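Local coordinates for protein multi-copper Oxidase CueO (Ochrobactrum, PDB 6EVG) that is a laccase-like multicopper oxidase that oxidises lignin model compounds and lignosulfonate, probably passing electrons through bound copper to molecular oxygen, at residues 228-240 / 284-298. Residues are numbered along the deposited sequence; the frame is centred on the assembly and turned at random.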
loop_
_atom_site.group_PDB
_atom_site.type_symbol
_atom_site.label_atom_id
_atom_site.label_comp_id
_atom_site.label_asym_id
_atom_site.label_seq_id
_atom_site.Cartn_x
_atom_site.Cartn_y
_atom_site.Cartn_z
ATOM N N ALA A 228 1.569 6.077 3.894
ATOM C CA ALA A 228 1.695 6.701 5.208
ATOM C C ALA A 228 1.589 5.644 6.337
ATOM O O ALA A 228 1.099 4.537 6.124
ATOM C CB ALA A 228 0.581 7.713 5.409
ATOM N N ASN A 229 2.042 6.044 7.540
ATOM C CA ASN A 229 1.887 5.165 8.694
ATOM C C ASN A 229 0.446 4.886 9.045
ATOM O O ASN A 229 0.118 3.807 9.522
ATOM C CB ASN A 229 2.599 5.758 9.919
ATOM C CG ASN A 229 4.093 5.543 9.905
ATOM O OD1 ASN A 229 4.767 5.749 8.894
ATOM N ND2 ASN A 229 4.634 5.114 11.067
ATOM N N ALA A 230 -0.391 5.916 8.895
ATOM C CA ALA A 230 -1.746 5.870 9.501
ATOM C C ALA A 230 -2.786 6.703 8.780
ATOM O O ALA A 230 -3.954 6.316 8.753
ATOM C CB ALA A 230 -1.707 6.275 10.963
ATOM N N ARG A 231 -2.404 7.864 8.266
ATOM C CA ARG A 231 -3.339 8.803 7.665
ATOM C C ARG A 231 -4.091 8.153 6.519
ATOM O O ARG A 231 -3.465 7.533 5.641
ATOM C CB ARG A 231 -2.586 10.002 7.139
ATOM C CG ARG A 231 -3.433 11.061 6.465
ATOM C CD ARG A 231 -2.660 12.306 6.100
ATOM N NE ARG A 231 -2.230 13.078 7.242
ATOM C CZ ARG A 231 -2.923 14.068 7.815
ATOM N NH1 ARG A 231 -4.124 14.394 7.343
ATOM N NH2 ARG A 231 -2.420 14.736 8.826
ATOM N N ASN A 232 -5.408 8.373 6.442
ATOM C CA ASN A 232 -6.213 8.068 5.269
ATOM C C ASN A 232 -6.288 9.320 4.404
ATOM O O ASN A 232 -6.437 10.450 4.911
ATOM C CB ASN A 232 -7.611 7.649 5.639
ATOM C CG ASN A 232 -7.627 6.414 6.502
ATOM O OD1 ASN A 232 -6.972 5.424 6.182
ATOM N ND2 ASN A 232 -8.381 6.455 7.610
ATOM N N PHE A 233 -6.163 9.144 3.080
ATOM C CA PHE A 233 -6.331 10.236 2.153
ATOM C C PHE A 233 -7.695 10.135 1.514
ATOM O O PHE A 233 -8.207 9.046 1.278
ATOM C CB PHE A 233 -5.214 10.236 1.087
ATOM C CG PHE A 233 -3.872 10.546 1.660
ATOM C CD1 PHE A 233 -3.448 11.819 1.891
ATOM C CD2 PHE A 233 -2.998 9.502 2.023
ATOM C CE1 PHE A 233 -2.216 12.110 2.438
ATOM C CE2 PHE A 233 -1.787 9.780 2.626
ATOM C CZ PHE A 233 -1.381 11.068 2.817
ATOM N N HIS A 234 -8.302 11.307 1.201
ATOM C CA HIS A 234 -9.626 11.349 0.598
ATOM C C HIS A 234 -9.476 12.409 -0.513
ATOM O O HIS A 234 -9.663 13.608 -0.236
ATOM C CB HIS A 234 -10.696 11.729 1.629
ATOM C CG HIS A 234 -10.696 10.895 2.861
ATOM N ND1 HIS A 234 -11.264 9.633 2.924
ATOM C CD2 HIS A 234 -10.181 11.155 4.081
ATOM C CE1 HIS A 234 -11.087 9.157 4.160
ATOM N NE2 HIS A 234 -10.442 10.071 4.881
ATOM N N VAL A 235 -9.092 11.971 -1.703
ATOM C CA VAL A 235 -8.512 12.877 -2.679
ATOM C C VAL A 235 -9.483 13.307 -3.751
ATOM O O VAL A 235 -10.262 12.497 -4.265
ATOM C CB VAL A 235 -7.212 12.321 -3.321
ATOM C CG1 VAL A 235 -6.181 11.969 -2.274
ATOM C CG2 VAL A 235 -7.455 11.178 -4.219
ATOM N N ARG A 236 -9.400 14.569 -4.121
ATOM C CA ARG A 236 -10.137 15.107 -5.272
ATOM C C ARG A 236 -9.199 16.024 -6.028
ATOM O O ARG A 236 -8.191 16.487 -5.493
ATOM C CB ARG A 236 -11.425 15.883 -4.853
ATOM C CG ARG A 236 -11.136 17.162 -4.092
ATOM C CD ARG A 236 -12.335 18.088 -4.099
ATOM N NE ARG A 236 -12.127 19.269 -3.308
ATOM C CZ ARG A 236 -12.681 20.442 -3.514
ATOM N NH1 ARG A 236 -13.392 20.684 -4.596
ATOM N NH2 ARG A 236 -12.398 21.437 -2.679
ATOM N N LEU A 237 -9.643 16.418 -7.236
ATOM C CA LEU A 237 -9.040 17.565 -7.897
ATOM C C LEU A 237 -9.830 18.830 -7.563
ATOM O O LEU A 237 -11.012 18.775 -7.218
ATOM C CB LEU A 237 -8.995 17.346 -9.426
ATOM C CG LEU A 237 -7.929 16.305 -9.847
ATOM C CD1 LEU A 237 -7.935 15.728 -11.217
ATOM C CD2 LEU A 237 -6.517 16.662 -9.496
ATOM N N SER A 238 -9.142 19.956 -7.555
ATOM C CA SER A 238 -9.697 21.217 -7.076
ATOM C C SER A 238 -10.882 21.692 -7.944
ATOM O O SER A 238 -11.672 22.522 -7.434
ATOM C CB SER A 238 -8.627 22.273 -6.965
ATOM O OG SER A 238 -7.972 22.481 -8.167
ATOM N N ASP A 239 -10.986 21.266 -9.188
ATOM C CA ASP A 239 -12.143 21.558 -10.023
ATOM C C ASP A 239 -13.091 20.383 -10.120
ATOM O O ASP A 239 -13.998 20.379 -10.988
ATOM C CB ASP A 239 -11.717 22.058 -11.388
ATOM C CG ASP A 239 -10.985 21.063 -12.184
ATOM O OD1 ASP A 239 -10.819 19.867 -11.815
ATOM O OD2 ASP A 239 -10.492 21.524 -13.261
ATOM N N ASN A 240 -12.959 19.390 -9.246
ATOM C CA ASN A 240 -13.887 18.289 -9.185
ATOM C C ASN A 240 -13.980 17.425 -10.389
ATOM O O ASN A 240 -14.915 16.648 -10.525
ATOM C CB ASN A 240 -15.297 18.742 -8.727
ATOM C CG ASN A 240 -15.251 19.412 -7.374
ATOM O OD1 ASN A 240 -14.780 18.827 -6.376
ATOM N ND2 ASN A 240 -15.752 20.635 -7.328
ATOM N N LEU A 284 -4.374 18.632 -6.634
ATOM C CA LEU A 284 -4.839 17.442 -5.900
ATOM C C LEU A 284 -4.916 17.802 -4.441
ATOM O O LEU A 284 -3.950 18.325 -3.871
ATOM C CB LEU A 284 -3.853 16.281 -6.120
ATOM C CG LEU A 284 -4.305 14.929 -5.613
ATOM C CD1 LEU A 284 -5.439 14.337 -6.440
ATOM C CD2 LEU A 284 -3.122 13.938 -5.589
ATOM N N LEU A 285 -6.092 17.563 -3.857
ATOM C CA LEU A 285 -6.435 17.916 -2.497
ATOM C C LEU A 285 -6.856 16.691 -1.713
ATOM O O LEU A 285 -7.334 15.712 -2.315
ATOM C CB LEU A 285 -7.630 18.891 -2.441
ATOM C CG LEU A 285 -7.461 20.155 -3.331
ATOM C CD1 LEU A 285 -8.750 20.993 -3.227
ATOM C CD2 LEU A 285 -6.312 21.001 -2.895
ATOM N N THR A 286 -6.722 16.717 -0.383
ATOM C CA THR A 286 -7.302 15.682 0.466
ATOM C C THR A 286 -8.042 16.301 1.642
ATOM O O THR A 286 -7.554 17.262 2.243
ATOM C CB THR A 286 -6.211 14.725 1.052
ATOM O OG1 THR A 286 -6.856 13.700 1.845
ATOM C CG2 THR A 286 -5.104 15.426 1.804
ATOM N N TYR A 287 -9.128 15.668 2.070
ATOM C CA TYR A 287 -9.652 16.048 3.389
ATOM C C TYR A 287 -8.530 15.823 4.419
ATOM O O TYR A 287 -7.751 14.864 4.340
ATOM C CB TYR A 287 -10.846 15.211 3.818
ATOM C CG TYR A 287 -12.158 15.476 3.093
ATOM C CD1 TYR A 287 -12.619 16.751 2.837
ATOM C CD2 TYR A 287 -12.994 14.444 2.810
ATOM C CE1 TYR A 287 -13.835 16.988 2.273
ATOM C CE2 TYR A 287 -14.269 14.644 2.231
ATOM C CZ TYR A 287 -14.662 15.945 1.961
ATOM O OH TYR A 287 -15.896 16.158 1.394
ATOM N N GLY A 288 -8.445 16.706 5.424
ATOM C CA GLY A 288 -7.386 16.645 6.413
ATOM C C GLY A 288 -7.638 15.662 7.511
ATOM O O GLY A 288 -6.741 15.476 8.362
ATOM N N ASP A 289 -8.833 15.087 7.565
ATOM C CA ASP A 289 -9.163 14.073 8.601
ATOM C C ASP A 289 -10.226 13.152 8.019
ATOM O O ASP A 289 -10.492 13.226 6.819
ATOM C CB ASP A 289 -9.570 14.767 9.884
ATOM C CG ASP A 289 -10.793 15.632 9.698
ATOM O OD1 ASP A 289 -11.672 15.249 8.909
ATOM O OD2 ASP A 289 -10.898 16.707 10.334
ATOM N N ASP A 290 -10.766 12.258 8.844
ATOM C CA ASP A 290 -11.747 11.274 8.416
ATOM C C ASP A 290 -13.199 11.742 8.635
ATOM O O ASP A 290 -14.132 10.936 8.482
ATOM C CB ASP A 290 -11.490 9.938 9.119
ATOM C CG ASP A 290 -10.209 9.287 8.643
ATOM O OD1 ASP A 290 -9.825 9.439 7.515
ATOM O OD2 ASP A 290 -9.549 8.607 9.433
ATOM N N SER A 291 -13.362 13.031 8.960
ATOM C CA SER A 291 -14.664 13.629 9.207
ATOM C C SER A 291 -14.932 14.817 8.285
ATOM O O SER A 291 -15.723 15.697 8.629
ATOM C CB SER A 291 -14.742 14.082 10.688
ATOM O OG SER A 291 -14.575 12.937 11.544
ATOM N N GLY A 292 -14.336 14.843 7.093
ATOM C CA GLY A 292 -14.665 15.901 6.128
ATOM C C GLY A 292 -14.046 17.228 6.456
ATOM O O GLY A 292 -14.522 18.240 5.967
ATOM N N GLY A 293 -12.968 17.219 7.218
ATOM C CA GLY A 293 -12.236 18.451 7.539
ATOM C C GLY A 293 -11.669 19.133 6.294
ATOM O O GLY A 293 -11.475 18.491 5.236
ATOM N N ASP A 294 -11.273 20.392 6.460
ATOM C CA ASP A 294 -10.866 21.260 5.359
ATOM C C ASP A 294 -9.875 20.503 4.478
ATOM O O ASP A 294 -8.963 19.813 4.935
ATOM C CB ASP A 294 -10.145 22.510 5.893
ATOM C CG ASP A 294 -10.985 23.417 6.715
ATOM O OD1 ASP A 294 -11.784 24.186 6.178
ATOM O OD2 ASP A 294 -10.702 23.498 7.905
ATOM N N ASP A 295 -10.024 20.701 3.182
ATOM C CA ASP A 295 -9.044 20.158 2.225
ATOM C C ASP A 295 -7.672 20.775 2.427
ATOM O O ASP A 295 -7.510 21.990 2.617
ATOM C CB ASP A 295 -9.530 20.390 0.788
ATOM C CG ASP A 295 -10.437 19.307 0.262
ATOM O OD1 ASP A 295 -10.142 18.137 0.502
ATOM O OD2 ASP A 295 -11.408 19.626 -0.541
ATOM N N LEU A 296 -6.674 19.908 2.298
ATOM C CA LEU A 296 -5.258 20.244 2.325
ATOM C C LEU A 296 -4.659 19.983 0.933
ATOM O O LEU A 296 -5.036 19.026 0.256
ATOM C CB LEU A 296 -4.528 19.382 3.359
ATOM C CG LEU A 296 -5.033 19.463 4.789
ATOM C CD1 LEU A 296 -4.281 18.480 5.672
ATOM C CD2 LEU A 296 -4.939 20.862 5.323
ATOM N N HIS A 297 -3.700 20.819 0.557
ATOM C CA HIS A 297 -3.015 20.690 -0.724
ATOM C C HIS A 297 -2.033 19.492 -0.703
ATOM O O HIS A 297 -1.214 19.365 0.224
ATOM C CB HIS A 297 -2.224 21.957 -0.993
ATOM C CG HIS A 297 -1.574 21.996 -2.328
ATOM N ND1 HIS A 297 -2.249 22.308 -3.482
ATOM C CD2 HIS A 297 -0.288 21.761 -2.681
ATOM C CE1 HIS A 297 -1.381 22.251 -4.491
ATOM N NE2 HIS A 297 -0.189 21.937 -4.032
ATOM N N LEU A 298 -2.111 18.660 -1.736
ATOM C CA LEU A 298 -1.110 17.633 -1.992
ATOM C C LEU A 298 -0.097 18.031 -3.047
ATOM O O LEU A 298 1.101 17.951 -2.837
ATOM C CB LEU A 298 -1.762 16.297 -2.363
ATOM C CG LEU A 298 -2.371 15.536 -1.165
ATOM C CD1 LEU A 298 -3.333 14.477 -1.643
ATOM C CD2 LEU A 298 -1.237 14.842 -0.386
HETATM O O HOH W 1 -5.935 13.111 5.531
HETATM O O HOH W 2 -4.173 17.032 9.373
HETATM O O HOH W 3 -7.736 11.108 7.343
#
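Arg236 lies side-on to Asp295, NE and NH2 both converging on OD2, at 2.9 Å from NE and 3.0 Å from NH2. This salt bridge spans strand 284-287, which lies between 233-237 and 295-298, and the methyl CD1 of Leu285 lies close by, 3.7 Å from Arg236 NH2. Stretched from CG to NE, the Arg236 chain carries its third nitrogen, NH1, to Asn240 OD1 in the type I turn that follows. With an alanine in place of Arg236, Asp295 OD2 would probably lose its two guanidinium donors, Leu285 CD1 the group packed beside it, and the Asn240 amide its NH1 partner. At the other end of the strand, His234 NE2 gives a nearly straight bond to the anti lone pair of Asp290 OD1 (2.8 Å), the carboxylate standing at 88° to the ring. The Asn232 amide meets the same carboxylate through ND2, 3.1 Å from Asp290 OD2 on its syn side. Arg231 NH1 reaches Gly288 O from above the carbonyl plane. Between these ends 233-237 pairs antiparallel with 284-287, and 284-287 in turn with 295-298, within one sheet of the cupredoxin-like domain common to multicopper oxidases. Arg236 and Leu285 exchange both backbone bonds; Tyr287 N bonds His234 O. The next link is made by a side chain: Thr286 OG1, anti to its own backbone nitrogen (chi1 -178°), accepts a hydrogen bond from His234 N at 2.9 Å and donates to Tyr287 O. On the sheet face bearing Val235, Leu237 and Leu284, Val235 CG1 packs on Leu298 CD1 (3.8 Å), with Leu175 of strand 170-178 also against Val235. Farther out, Thr263 holds His234 ND1, Arg261 pairs with Asp295 OD1 and Asp177 binds Arg231 NE, each fixing a group already gripped across the contact.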